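PDB 3G16: SnoaL-like domain-containing protein from Methylibium petroleiphilum PM1, which is of unknown function but has the cystatin-like fold of the NTF2 clan, whose SnoaL-like members include small-molecule-binding proteins and enzymes. Local coordinates for residues E25-E28 and A29-I32. Sequence-based numbering, arbitrary orientation.
Sequences EADE and AKMI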
loop_
_atom_site.group_PDB
_atom_site.type_symbol
_atom_site.label_atom_id
_atom_site.label_comp_id
_atom_site.label_asym_id
_atom_site.label_seq_id
_atom_site.Cartn_x
_atom_site.Cartn_y
_atom_site.Cartn_z
ATOM N N GLU A 25 -7.940 20.539 4.944
ATOM C CA GLU A 25 -8.137 21.985 5.053
ATOM C C GLU A 25 -8.109 22.681 3.696
ATOM O O GLU A 25 -8.290 23.923 3.643
ATOM C CB GLU A 25 -7.069 22.591 5.991
ATOM C CG GLU A 25 -7.229 22.200 7.451
ATOM C CD GLU A 25 -6.042 22.480 8.358
ATOM O OE1 GLU A 25 -4.946 22.726 7.841
ATOM O OE2 GLU A 25 -6.230 22.366 9.589
ATOM N N ALA A 26 -7.871 21.937 2.624
ATOM C CA ALA A 26 -7.774 22.559 1.312
ATOM C C ALA A 26 -6.776 23.726 1.332
ATOM O O ALA A 26 -7.008 24.784 0.766
ATOM C CB ALA A 26 -9.157 22.971 0.805
ATOM N N ASP A 27 -5.660 23.535 2.021
ATOM C CA ASP A 27 -4.638 24.579 2.225
ATOM C C ASP A 27 -3.452 24.233 1.375
ATOM O O ASP A 27 -2.611 23.413 1.769
ATOM C CB ASP A 27 -4.330 24.677 3.714
ATOM C CG ASP A 27 -3.342 25.766 4.077
ATOM O OD1 ASP A 27 -2.607 26.229 3.181
ATOM O OD2 ASP A 27 -3.263 26.095 5.283
ATOM N N GLU A 28 -3.366 24.825 0.193
ATOM C CA GLU A 28 -2.292 24.507 -0.747
ATOM C C GLU A 28 -0.916 24.831 -0.190
ATOM O O GLU A 28 -0.003 24.023 -0.320
ATOM C CB GLU A 28 -2.521 25.158 -2.122
ATOM C CG GLU A 28 -3.795 24.647 -2.865
ATOM C CD GLU A 28 -3.899 25.128 -4.338
ATOM O OE1 GLU A 28 -2.879 25.541 -4.900
ATOM O OE2 GLU A 28 -4.997 25.031 -4.952
ATOM N N ALA A 29 -0.772 25.977 0.449
ATOM C CA ALA A 29 0.518 26.333 1.021
ATOM C C ALA A 29 0.989 25.313 2.064
ATOM O O ALA A 29 2.160 24.929 2.105
ATOM C CB ALA A 29 0.446 27.772 1.627
ATOM N N LYS A 30 0.071 24.868 2.913
ATOM C CA LYS A 30 0.421 23.907 3.959
ATOM C C LYS A 30 0.860 22.605 3.308
ATOM O O LYS A 30 1.889 22.021 3.705
ATOM C CB LYS A 30 -0.716 23.637 4.968
ATOM C CG LYS A 30 -0.389 22.467 5.924
ATOM C CD LYS A 30 -1.447 22.222 7.023
ATOM C CE LYS A 30 -1.618 23.459 7.926
ATOM N NZ LYS A 30 -2.609 23.294 9.072
HETATM N N MSE A 31 0.128 22.153 2.299
HETATM C CA MSE A 31 0.497 20.905 1.636
HETATM C C MSE A 31 1.856 21.029 0.929
HETATM O O MSE A 31 2.708 20.157 1.023
HETATM C CB MSE A 31 -0.591 20.475 0.658
HETATM C CG MSE A 31 -1.873 19.998 1.263
HETATM SE SE MSE A 31 -3.143 19.397 -0.058
HETATM C CE MSE A 31 -4.117 21.055 -0.412
ATOM N N ILE A 32 2.063 22.120 0.201
ATOM C CA ILE A 32 3.281 22.305 -0.562
ATOM C C ILE A 32 4.523 22.246 0.322
ATOM O O ILE A 32 5.575 21.716 -0.083
ATOM C CB ILE A 32 3.208 23.656 -1.336
ATOM C CG1 ILE A 32 2.221 23.526 -2.494
ATOM C CG2 ILE A 32 4.569 24.088 -1.872
ATOM C CD1 ILE A 32 1.819 24.881 -3.172
HETATM O O HOH W 1 -2.829 28.099 0.637
#
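Asp27 and Met31 pair through the backbone in the first turn of helix 28-32, Met31 N donating to Asp27 O (3.1 Å), and Ile32 N follows with a 2.9 Å bond to Glu28 O. Asp27 is the N-cap: with CG anti to its own N (chi1 -177°), the carboxylate folds back over the turn, and OD1 takes Lys30 N at 3.0 Å from well above the carboxylate plane. A water also donates to OD1 and accepts from Ala29 N, tying a second amide of the opening turn to the cap. The CG of Asp27 rests 3.5 Å from Lys30 CB, the two side chains crossing at about a right angle. Were Asp27 an alanine, Lys30 N would probably lose its capping acceptor and the water one of its partners. Just upstream, Ala26 adopts positive phi in a Schellman motif that ends helix 9-24, so one helix stops and the next is capped on the helical side of the cystatin-like fold. Lys30 reaches back past Asp27, bending at chi3 (-60°); in the conformer described, its NZ donates to the syn lone pair of Glu25 OE1 at 2.7 Å, a salt bridge. Glu28 OE2, in one of two conformers, hydrogen-bonds His60 ND1 and salt-bridges Arg63, both on helix 55-69, while buried selenomethionine Met31 lays CE 3.5 Å from Asp27 O and packs against Ala59 and Trp62.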